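Local coordinates for DNA polymerase III subunit delta (PDB 3ZH9), which probably acts as the wrench that opens the beta sliding clamp within the ATP-driven complex that loads it onto primed DNA, at residues K7-K11 against G12-P16; S33-R36 against Q37-D41; D205-K208 against M209-R213; F220-I223 against N224-N228. All coordinates share one frame; numbering follows the deposited sequence.

Interaction 1 (K7-K11 against G12-P16); sequences KSLKK and GEVHP. With GOL (glycerol), chain K.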
loop_
_atom_site.group_PDB
_atom_site.type_symbol
_atom_site.label_atom_id
_atom_site.label_comp_id
_atom_site.label_asym_id
_atom_site.label_seq_id
_atom_site.Cartn_x
_atom_site.Cartn_y
_atom_site.Cartn_z
ATOM N N LYS A 7 -14.201 -6.835 -11.894
ATOM C CA LYS A 7 -14.869 -7.417 -13.050
ATOM C C LYS A 7 -16.395 -7.440 -12.882
ATOM O O LYS A 7 -17.129 -7.146 -13.823
ATOM C CB LYS A 7 -14.338 -8.830 -13.283
ATOM C CG LYS A 7 -14.758 -9.484 -14.581
ATOM C CD LYS A 7 -14.126 -10.868 -14.676
ATOM C CE LYS A 7 -14.416 -11.546 -16.006
ATOM N NZ LYS A 7 -13.747 -10.859 -17.147
ATOM N N SER A 8 -16.861 -7.785 -11.685
ATOM C CA SER A 8 -18.301 -7.780 -11.381
ATOM C C SER A 8 -18.926 -6.399 -11.607
ATOM O O SER A 8 -19.969 -6.274 -12.247
ATOM C CB SER A 8 -18.555 -8.188 -9.926
ATOM O OG SER A 8 -18.363 -9.567 -9.766
ATOM N N LEU A 9 -18.279 -5.369 -11.070
ATOM C CA LEU A 9 -18.790 -4.011 -11.180
ATOM C C LEU A 9 -18.951 -3.627 -12.642
ATOM O O LEU A 9 -19.931 -2.981 -13.012
ATOM C CB LEU A 9 -17.862 -3.019 -10.478
ATOM C CG LEU A 9 -17.808 -3.142 -8.958
ATOM C CD1 LEU A 9 -16.824 -2.144 -8.381
ATOM C CD2 LEU A 9 -19.214 -2.915 -8.382
ATOM N N LYS A 10 -17.989 -4.042 -13.465
ATOM C CA LYS A 10 -18.021 -3.752 -14.887
ATOM C C LYS A 10 -19.115 -4.515 -15.628
ATOM O O LYS A 10 -19.528 -4.102 -16.704
ATOM C CB LYS A 10 -16.654 -4.026 -15.528
ATOM C CG LYS A 10 -15.598 -2.957 -15.244
ATOM C CD LYS A 10 -14.274 -3.264 -15.952
ATOM C CE LYS A 10 -13.355 -2.042 -15.971
ATOM N NZ LYS A 10 -12.034 -2.309 -16.620
ATOM N N LYS A 11 -19.578 -5.630 -15.071
ATOM C CA LYS A 11 -20.675 -6.381 -15.694
ATOM C C LYS A 11 -22.035 -5.862 -15.244
ATOM O O LYS A 11 -23.079 -6.364 -15.660
ATOM C CB LYS A 11 -20.562 -7.883 -15.411
ATOM C CG LYS A 11 -19.410 -8.549 -16.164
ATOM C CD LYS A 11 -19.338 -10.042 -15.920
ATOM C CE LYS A 11 -20.545 -10.776 -16.495
ATOM N NZ LYS A 11 -20.592 -10.732 -17.986
ATOM N N GLY A 12 -22.028 -4.842 -14.405
ATOM C CA GLY A 12 -23.277 -4.317 -13.902
ATOM C C GLY A 12 -23.751 -5.093 -12.693
ATOM O O GLY A 12 -24.889 -4.954 -12.274
ATOM N N GLU A 13 -22.870 -5.898 -12.111
ATOM C CA GLU A 13 -23.231 -6.644 -10.915
ATOM C C GLU A 13 -22.800 -5.876 -9.676
ATOM O O GLU A 13 -21.624 -5.895 -9.280
ATOM C CB GLU A 13 -22.613 -8.042 -10.957
ATOM C CG GLU A 13 -23.065 -8.839 -12.174
ATOM C CD GLU A 13 -22.228 -10.093 -12.420
ATOM O OE1 GLU A 13 -21.400 -10.466 -11.565
ATOM O OE2 GLU A 13 -22.410 -10.711 -13.481
ATOM N N VAL A 14 -23.752 -5.161 -9.085
ATOM C CA VAL A 14 -23.470 -4.372 -7.894
ATOM C C VAL A 14 -24.393 -4.859 -6.799
ATOM O O VAL A 14 -25.605 -4.848 -6.969
ATOM C CB VAL A 14 -23.678 -2.855 -8.126
ATOM C CG1 VAL A 14 -23.043 -2.050 -6.975
ATOM C CG2 VAL A 14 -23.071 -2.444 -9.454
ATOM N N HIS A 15 -23.813 -5.312 -5.692
ATOM C CA HIS A 15 -24.596 -5.929 -4.639
ATOM C C HIS A 15 -24.919 -4.941 -3.514
ATOM O O HIS A 15 -24.305 -3.897 -3.414
ATOM C CB HIS A 15 -23.883 -7.200 -4.159
ATOM C CG HIS A 15 -23.524 -8.120 -5.295
ATOM N ND1 HIS A 15 -24.477 -8.712 -6.103
ATOM C CD2 HIS A 15 -22.321 -8.499 -5.795
ATOM C CE1 HIS A 15 -23.876 -9.439 -7.030
ATOM N NE2 HIS A 15 -22.568 -9.323 -6.867
ATOM N N PRO A 16 -25.929 -5.262 -2.699
ATOM C CA PRO A 16 -26.397 -4.322 -1.666
ATOM C C PRO A 16 -25.408 -4.167 -0.507
ATOM O O PRO A 16 -25.427 -3.130 0.140
ATOM C CB PRO A 16 -27.711 -4.950 -1.174
ATOM C CG PRO A 16 -28.146 -5.871 -2.295
ATOM C CD PRO A 16 -26.838 -6.408 -2.869
HETATM C C1 GOL K . -24.465 -11.589 -15.963
HETATM O O1 GOL K . -23.847 -10.433 -15.426
HETATM C C2 GOL K . -24.879 -11.316 -17.407
HETATM O O2 GOL K . -23.725 -11.164 -18.205
HETATM C C3 GOL K . -25.732 -12.475 -17.909
HETATM O O3 GOL K . -25.199 -13.064 -19.075
#
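The flat carbonyl of Ser8 is approached on both faces: Glu13 N comes from one, 2.9 Å from Ser8 O, and Lys11 N from the other, so two amides share a single acceptor. The carbonyl of Leu9 is used differently, since Gly12 N sits above its plane, 3.1 Å from Leu9 O. These bonds wrap the chain back over the last turn of helix 2-10, and Gly12 supplies the positive phi (85°) that the reversal needs. On either side of Gly12 in sequence, Lys11 and Glu13 send their side chains the same way, side by side, with Lys11 CE 3.5 Å from Glu13 OE2. Their charged atoms do not meet, Lys11 NZ standing 4.9 Å from Glu13 OE2. A glycerol, probably from the crystallisation liquor, spans the two, accepting from Lys11 NZ at O2 and reaching Glu13 OE2 through O1 at a doubtfully short distance. Glu13 OE1 lies 3.6 Å from Ser8 OG, which is already bonded to Asp4 O. With an alanine in place of Glu13, the Lys11 ammonium would probably be left without its nearby opposite charge and Ser8 OG without this neighbour. Leu9 CD2 meets Val14 CG2 at 4.0 Å, the side chains crossing at about a right angle and both resting on helix 25-39. The paired bonds back into Ser8 and Leu9 mark a Schellman motif, here leading the chain toward strand 17-21.

Interaction 2 (S33-R36 against Q37-D41); sequences SRIR and QTVVD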
loop_
_atom_site.group_PDB
_atom_site.type_symbol
_atom_site.label_atom_id
_atom_site.label_comp_id
_atom_site.label_asym_id
_atom_site.label_seq_id
_atom_site.Cartn_x
_atom_site.Cartn_y
_atom_site.Cartn_z
ATOM N N SER A 33 -13.591 3.487 -4.921
ATOM C CA SER A 33 -13.704 4.449 -6.005
ATOM C C SER A 33 -14.446 3.857 -7.209
ATOM O O SER A 33 -15.292 4.518 -7.820
ATOM C CB SER A 33 -12.310 4.949 -6.410
ATOM O OG SER A 33 -12.409 5.936 -7.416
ATOM N N ARG A 34 -14.136 2.609 -7.552
ATOM C CA ARG A 34 -14.827 1.960 -8.664
ATOM C C ARG A 34 -16.299 1.739 -8.330
ATOM O O ARG A 34 -17.159 1.776 -9.212
ATOM C CB ARG A 34 -14.150 0.638 -9.048
ATOM C CG ARG A 34 -12.880 0.826 -9.896
ATOM C CD ARG A 34 -11.998 -0.429 -9.876
ATOM N NE ARG A 34 -10.720 -0.198 -10.546
ATOM C CZ ARG A 34 -10.387 -0.683 -11.739
ATOM N NH1 ARG A 34 -11.237 -1.450 -12.419
ATOM N NH2 ARG A 34 -9.192 -0.413 -12.251
ATOM N N ILE A 35 -16.602 1.510 -7.060
ATOM C CA ILE A 35 -17.997 1.265 -6.717
ATOM C C ILE A 35 -18.760 2.574 -6.828
ATOM O O ILE A 35 -19.887 2.596 -7.296
ATOM C CB ILE A 35 -18.175 0.671 -5.318
ATOM C CG1 ILE A 35 -17.708 -0.788 -5.293
ATOM C CG2 ILE A 35 -19.647 0.762 -4.893
ATOM C CD1 ILE A 35 -17.534 -1.355 -3.875
ATOM N N ARG A 36 -18.115 3.659 -6.407
ATOM C CA ARG A 36 -18.678 5.003 -6.494
ATOM C C ARG A 36 -18.952 5.403 -7.943
ATOM O O ARG A 36 -20.047 5.860 -8.273
ATOM C CB ARG A 36 -17.721 6.001 -5.846
ATOM C CG ARG A 36 -18.213 7.439 -5.819
ATOM C CD ARG A 36 -17.108 8.354 -5.305
ATOM N NE ARG A 36 -16.403 7.758 -4.171
ATOM C CZ ARG A 36 -15.368 8.316 -3.549
ATOM N NH1 ARG A 36 -14.911 9.498 -3.945
ATOM N NH2 ARG A 36 -14.794 7.694 -2.528
ATOM N N GLN A 37 -17.954 5.224 -8.804
ATOM C CA GLN A 37 -18.099 5.490 -10.235
ATOM C C GLN A 37 -19.237 4.675 -10.826
ATOM O O GLN A 37 -19.854 5.069 -11.814
ATOM C CB GLN A 37 -16.796 5.150 -10.979
ATOM C CG GLN A 37 -15.691 6.162 -10.746
ATOM C CD GLN A 37 -14.319 5.697 -11.235
ATOM O OE1 GLN A 37 -14.161 4.598 -11.776
ATOM N NE2 GLN A 37 -13.315 6.547 -11.041
ATOM N N THR A 38 -19.501 3.516 -10.232
ATOM C CA THR A 38 -20.588 2.670 -10.709
ATOM C C THR A 38 -21.985 3.147 -10.247
ATOM O O THR A 38 -22.926 3.140 -11.035
ATOM C CB THR A 38 -20.378 1.186 -10.313
ATOM O OG1 THR A 38 -19.081 0.747 -10.734
ATOM C CG2 THR A 38 -21.413 0.316 -10.976
ATOM N N VAL A 39 -22.135 3.555 -8.989
ATOM C CA VAL A 39 -23.489 3.834 -8.488
ATOM C C VAL A 39 -23.848 5.321 -8.401
ATOM O O VAL A 39 -25.012 5.682 -8.521
ATOM C CB VAL A 39 -23.778 3.145 -7.118
ATOM C CG1 VAL A 39 -23.064 1.824 -7.022
ATOM C CG2 VAL A 39 -23.355 4.025 -5.980
ATOM N N VAL A 40 -22.857 6.178 -8.191
ATOM C CA VAL A 40 -23.114 7.598 -7.957
ATOM C C VAL A 40 -23.003 8.441 -9.227
ATOM O O VAL A 40 -22.108 8.231 -10.050
ATOM C CB VAL A 40 -22.169 8.179 -6.880
ATOM C CG1 VAL A 40 -22.486 9.638 -6.623
ATOM C CG2 VAL A 40 -22.276 7.391 -5.595
ATOM N N ASP A 41 -23.933 9.386 -9.376
ATOM C CA ASP A 41 -23.911 10.359 -10.464
ATOM C C ASP A 41 -23.507 11.700 -9.880
ATOM O O ASP A 41 -24.055 12.135 -8.868
ATOM C CB ASP A 41 -25.292 10.486 -11.113
ATOM C CG ASP A 41 -25.881 9.141 -11.516
ATOM O OD1 ASP A 41 -25.484 8.602 -12.574
ATOM O OD2 ASP A 41 -26.754 8.630 -10.780
#
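The C-terminal turns of helix 25-39 bring Arg34 against Thr38, on a helix that packs on the parallel sheet of the N-terminal domain; the strand order 2-3-4-1-5 is that of the AAA+ fold. Helical bonds carry the frame, the straightest being Gln37 N to Ser33 O at 172°, and Val40 N, just past the helix, closes on Arg36 O at 2.8 Å. Between them the turn is less regular, Thr38 N making weak bonds to both Arg34 O and Ile35 O. The hydroxyl of Thr38 reinforces this place. With OG1 anti to its carbonyl carbon (chi1 -53°), it swings back along the helix and donates to Arg34 O. The outer end of Arg34 is held by Glu30 in a salt bridge and lies by Trp6 in a cation-pi contact. On the buried side, Ile35 and Val39 point the same way, Ile35 CG2 being 4.2 Å from Val39 CG1, and both press on Leu77 and Val114 of the sheet. Arg36 and Val40 form a similar parallel pair through Arg36 CG and Val40 CG2. Arg34 O thus takes, besides the weak bond of Thr38 N, a short one from Thr38 OG1, 2.7 Å away and 23° out of the carbonyl plane.

Interaction 3 (D205-K208 against M209-R213); sequences DDVK and MLVAR. With SO4 (sulfate ion), chain H; SO4 (sulfate ion), chain M.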
loop_
_atom_site.group_PDB
_atom_site.type_symbol
_atom_site.label_atom_id
_atom_site.label_comp_id
_atom_site.label_asym_id
_atom_site.label_seq_id
_atom_site.Cartn_x
_atom_site.Cartn_y
_atom_site.Cartn_z
ATOM N N ASP A 205 11.285 -5.384 -22.619
ATOM C CA ASP A 205 11.812 -4.168 -23.233
ATOM C C ASP A 205 10.901 -2.949 -23.013
ATOM O O ASP A 205 11.395 -1.857 -22.754
ATOM C CB ASP A 205 12.057 -4.374 -24.732
ATOM C CG ASP A 205 13.353 -5.126 -25.030
ATOM O OD1 ASP A 205 14.280 -5.138 -24.186
ATOM O OD2 ASP A 205 13.450 -5.691 -26.137
ATOM N N ASP A 206 9.582 -3.117 -23.160
ATOM C CA ASP A 206 8.631 -2.032 -22.858
ATOM C C ASP A 206 8.797 -1.525 -21.412
ATOM O O ASP A 206 8.817 -0.311 -21.137
ATOM C CB ASP A 206 7.188 -2.493 -23.066
ATOM C CG ASP A 206 6.845 -2.714 -24.530
ATOM O OD1 ASP A 206 7.152 -1.837 -25.360
ATOM O OD2 ASP A 206 6.269 -3.770 -24.846
ATOM N N VAL A 207 8.904 -2.467 -20.483
ATOM C CA VAL A 207 9.066 -2.112 -19.076
ATOM C C VAL A 207 10.329 -1.292 -18.871
ATOM O O VAL A 207 10.285 -0.211 -18.271
ATOM C CB VAL A 207 9.096 -3.347 -18.164
ATOM C CG1 VAL A 207 9.462 -2.943 -16.742
ATOM C CG2 VAL A 207 7.724 -4.072 -18.215
ATOM N N LYS A 208 11.450 -1.804 -19.374
ATOM C CA LYS A 208 12.738 -1.139 -19.194
ATOM C C LYS A 208 12.792 0.217 -19.858
ATOM O O LYS A 208 13.429 1.121 -19.340
ATOM C CB LYS A 208 13.881 -1.991 -19.749
ATOM C CG LYS A 208 14.108 -3.313 -19.003
ATOM C CD LYS A 208 15.269 -4.082 -19.655
ATOM C CE LYS A 208 15.881 -5.098 -18.695
ATOM N NZ LYS A 208 16.853 -6.031 -19.359
ATOM N N MET A 209 12.162 0.376 -21.023
ATOM C CA MET A 209 12.298 1.666 -21.691
ATOM C C MET A 209 11.389 2.704 -21.044
ATOM O O MET A 209 11.758 3.868 -20.914
ATOM C CB MET A 209 12.081 1.574 -23.205
ATOM C CG MET A 209 10.661 1.343 -23.656
ATOM S SD MET A 209 10.547 1.265 -25.487
ATOM C CE MET A 209 11.380 -0.287 -25.796
ATOM N N LEU A 210 10.217 2.275 -20.602
ATOM C CA LEU A 210 9.235 3.255 -20.149
ATOM C C LEU A 210 9.303 3.550 -18.645
ATOM O O LEU A 210 9.062 4.679 -18.233
ATOM C CB LEU A 210 7.822 2.830 -20.553
ATOM C CG LEU A 210 6.746 3.914 -20.389
ATOM C CD1 LEU A 210 6.920 5.059 -21.416
ATOM C CD2 LEU A 210 5.360 3.299 -20.503
ATOM N N VAL A 211 9.660 2.553 -17.835
ATOM C CA VAL A 211 9.459 2.645 -16.382
ATOM C C VAL A 211 10.753 2.973 -15.670
ATOM O O VAL A 211 11.710 2.188 -15.719
ATOM C CB VAL A 211 8.905 1.337 -15.788
ATOM C CG1 VAL A 211 8.767 1.437 -14.261
ATOM C CG2 VAL A 211 7.572 0.960 -16.411
ATOM N N ALA A 212 10.796 4.139 -15.021
ATOM C CA ALA A 212 12.014 4.573 -14.341
ATOM C C ALA A 212 12.164 3.893 -12.976
ATOM O O ALA A 212 11.206 3.795 -12.204
ATOM C CB ALA A 212 12.033 6.093 -14.174
ATOM N N ARG A 213 13.373 3.436 -12.679
ATOM C CA ARG A 213 13.679 2.894 -11.359
ATOM C C ARG A 213 13.385 3.962 -10.320
ATOM O O ARG A 213 13.868 5.085 -10.427
ATOM C CB ARG A 213 15.137 2.474 -11.308
ATOM C CG ARG A 213 15.478 1.542 -10.167
ATOM C CD ARG A 213 16.928 1.063 -10.276
ATOM N NE ARG A 213 17.093 0.169 -11.421
ATOM C CZ ARG A 213 17.231 -1.154 -11.335
ATOM N NH1 ARG A 213 17.248 -1.761 -10.150
ATOM N NH2 ARG A 213 17.365 -1.873 -12.440
HETATM S S SO4 H . 15.911 4.185 -15.292
HETATM O O1 SO4 H . 15.679 3.781 -16.686
HETATM O O2 SO4 H . 15.335 3.168 -14.419
HETATM O O3 SO4 H . 15.275 5.472 -15.007
HETATM O O4 SO4 H . 17.357 4.281 -15.071
HETATM S S SO4 M . 16.734 -1.285 -16.320
HETATM O O1 SO4 M . 15.262 -1.352 -16.254
HETATM O O2 SO4 M . 17.315 -1.820 -15.087
HETATM O O3 SO4 M . 17.180 0.101 -16.484
HETATM O O4 SO4 M . 17.212 -2.057 -17.468
#
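Met209 folds back over Asp205 at the C-terminal end of helix 204-210, where three successive helical bonds bring the chain to its exit. Its CG takes the crowded position between backbone N and carbonyl carbon (chi1 72°), and a second bend at chi3 returns the methyl to the turn before, with Met209 CE 3.4 Å from Asp205 O. The same oxygen accepts Met209 N at 2.9 Å, so backbone and side chain of one residue cover it together. Val207 and Val211 mark the buried side: Val207 CG1 lies 4.3 Å from Val211 CG2, both valines rest on Leu177 of helix 168-177, and Val211 N closes the last turn on Val207 O. Asp206, on another flank, is paired with Arg199. After the helix come two sulfates, probably from the crystallisation liquor. That of chain M meets the Arg213 guanidinium at its edge and in its plane, Arg213 NH2 lying 2.6 Å from its O2, and its O4 is 3.5 Å from Lys208 CE. With a leucine in place of Arg213 that bond is gone, and the sulfate would probably be held less firmly beside Lys208. The sulfate of chain H is bonded by the backbone instead, Arg213 N donating to its O2 at 167°.

Interaction 4 (F220-I223 against N224-N228); sequences FELI and NKIVN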
loop_
_atom_site.group_PDB
_atom_site.type_symbol
_atom_site.label_atom_id
_atom_site.label_comp_id
_atom_site.label_asym_id
_atom_site.label_seq_id
_atom_site.Cartn_x
_atom_site.Cartn_y
_atom_site.Cartn_z
ATOM N N PHE A 220 17.756 1.778 -2.034
ATOM C CA PHE A 220 17.958 0.390 -1.628
ATOM C C PHE A 220 19.207 -0.189 -2.291
ATOM O O PHE A 220 20.069 -0.784 -1.634
ATOM C CB PHE A 220 16.734 -0.480 -1.969
ATOM C CG PHE A 220 16.933 -1.941 -1.655
ATOM C CD1 PHE A 220 16.858 -2.400 -0.347
ATOM C CD2 PHE A 220 17.215 -2.849 -2.660
ATOM C CE1 PHE A 220 17.054 -3.741 -0.049
ATOM C CE2 PHE A 220 17.413 -4.185 -2.370
ATOM C CZ PHE A 220 17.336 -4.631 -1.058
ATOM N N GLU A 221 19.301 -0.010 -3.598
ATOM C CA GLU A 221 20.393 -0.601 -4.376
ATOM C C GLU A 221 21.724 0.023 -4.014
ATOM O O GLU A 221 22.753 -0.663 -3.944
ATOM C CB GLU A 221 20.141 -0.441 -5.880
ATOM C CG GLU A 221 19.116 -1.416 -6.447
ATOM C CD GLU A 221 19.516 -2.877 -6.254
ATOM O OE1 GLU A 221 20.705 -3.147 -5.964
ATOM O OE2 GLU A 221 18.633 -3.755 -6.391
ATOM N N LEU A 222 21.709 1.331 -3.795
ATOM C CA LEU A 222 22.921 2.021 -3.398
ATOM C C LEU A 222 23.468 1.373 -2.135
ATOM O O LEU A 222 24.672 1.223 -1.978
ATOM C CB LEU A 222 22.618 3.488 -3.129
ATOM C CG LEU A 222 23.732 4.294 -2.464
ATOM C CD1 LEU A 222 24.991 4.241 -3.308
ATOM C CD2 LEU A 222 23.260 5.732 -2.264
ATOM N N ILE A 223 22.577 0.979 -1.230
ATOM C CA ILE A 223 23.016 0.399 0.030
ATOM C C ILE A 223 23.524 -1.020 -0.180
ATOM O O ILE A 223 24.497 -1.436 0.460
ATOM C CB ILE A 223 21.918 0.462 1.121
ATOM C CG1 ILE A 223 21.734 1.904 1.589
ATOM C CG2 ILE A 223 22.291 -0.405 2.319
ATOM C CD1 ILE A 223 20.402 2.157 2.285
ATOM N N ASN A 224 22.890 -1.766 -1.083
ATOM C CA ASN A 224 23.420 -3.091 -1.424
ATOM C C ASN A 224 24.838 -3.016 -1.961
ATOM O O ASN A 224 25.726 -3.738 -1.513
ATOM C CB ASN A 224 22.546 -3.797 -2.450
ATOM C CG ASN A 224 21.470 -4.623 -1.811
ATOM O OD1 ASN A 224 21.542 -4.950 -0.623
ATOM N ND2 ASN A 224 20.456 -4.965 -2.590
ATOM N N LYS A 225 25.041 -2.134 -2.930
ATOM C CA LYS A 225 26.337 -1.991 -3.572
ATOM C C LYS A 225 27.404 -1.604 -2.570
ATOM O O LYS A 225 28.525 -2.105 -2.627
ATOM C CB LYS A 225 26.256 -0.968 -4.695
ATOM C CG LYS A 225 25.341 -1.407 -5.811
ATOM C CD LYS A 225 25.742 -2.790 -6.315
ATOM C CE LYS A 225 24.641 -3.407 -7.178
ATOM N NZ LYS A 225 25.000 -4.776 -7.656
ATOM N N ILE A 226 27.052 -0.727 -1.637
ATOM C CA ILE A 226 28.017 -0.271 -0.651
ATOM C C ILE A 226 28.430 -1.377 0.312
ATOM O O ILE A 226 29.620 -1.648 0.478
ATOM C CB ILE A 226 27.507 0.938 0.143
ATOM C CG1 ILE A 226 27.661 2.214 -0.691
ATOM C CG2 ILE A 226 28.288 1.076 1.441
ATOM C CD1 ILE A 226 26.932 3.414 -0.111
ATOM N N VAL A 227 27.451 -2.014 0.943
ATOM C CA VAL A 227 27.740 -3.099 1.878
ATOM C C VAL A 227 28.434 -4.287 1.194
ATOM O O VAL A 227 29.063 -5.100 1.860
ATOM C CB VAL A 227 26.474 -3.577 2.645
ATOM C CG1 VAL A 227 25.623 -4.493 1.781
ATOM C CG2 VAL A 227 26.878 -4.294 3.926
ATOM N N ASN A 228 28.335 -4.363 -0.131
ATOM C CA ASN A 228 28.984 -5.423 -0.906
ATOM C C ASN A 228 30.333 -5.034 -1.525
ATOM O O ASN A 228 30.868 -5.761 -2.367
ATOM C CB ASN A 228 28.042 -5.943 -1.994
ATOM C CG ASN A 228 26.889 -6.758 -1.430
ATOM O OD1 ASN A 228 27.071 -7.570 -0.518
ATOM N ND2 ASN A 228 25.696 -6.545 -1.971
#
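Phe220 O is gripped by several donors at once: Asn224 N lies 3.0 Å from Phe220 O in the carbonyl plane, Ile223 N, one residue earlier in the same turn, adds a weak bond, and Gln295 NE2 of helix 286-296 adds another weak one from outside. The next rungs are regular, Lys225 N donating almost straight to Glu221 O (171°) and Val227 N to Ile223 O. Beside the first bond the Asn224 amide meets the Phe220 ring obliquely. With CG anti to the backbone N (chi1 176°), the ring slants outward and toward the next turn, where Asn224 ND2 comes within 3.1 Å of Phe220 CE2, the amide and ring planes turned 73° apart. Glu221 approaches the same nitrogen from another direction, roughly at right angles to the ring contact, Glu221 OE1 being 3.8 Å from Asn224 ND2. Glu221 OE1 stays 4.9 Å from Lys225 NZ, which has a long, weak ion pair with Glu233. On the buried side Leu222 CD1 and Ile226 CD1 touch at 3.8 Å, the two side chains pointing the same way, and Ile226 continues onto helix 325-338 of the C-terminal helical domain, which, as in other clamp loaders, probably contributes to the collar. Gln295 NE2 bonds Asn224 OD1 and, weakly, Phe220 O, so it probably links helix 215-227 to helix 286-296 and holds the amide's orientation.

All four contacts are turn-sized and follow one another along the chain, so none nests in or crosses another. Interaction 1 closes the turn that leaves helix 2-10, and interaction 2 ends helix 25-39; the two touch, Leu9 CD1 lying 3.5 Å from Ile35 CG1 and Val14 CG2 3.6 Å from Thr38 CG2, which lays the first helix and its exit against the second beside the sheet. Well away, interaction 3 ends helix 204-210, and interaction 4 lies in the following helix 215-227; the two only just touch, Arg213 NH1 lying 4.2 Å from Glu221 CG. Interactions 1 and 4, their centres about 47 Å apart, stand on opposite sides of the molecule's centre.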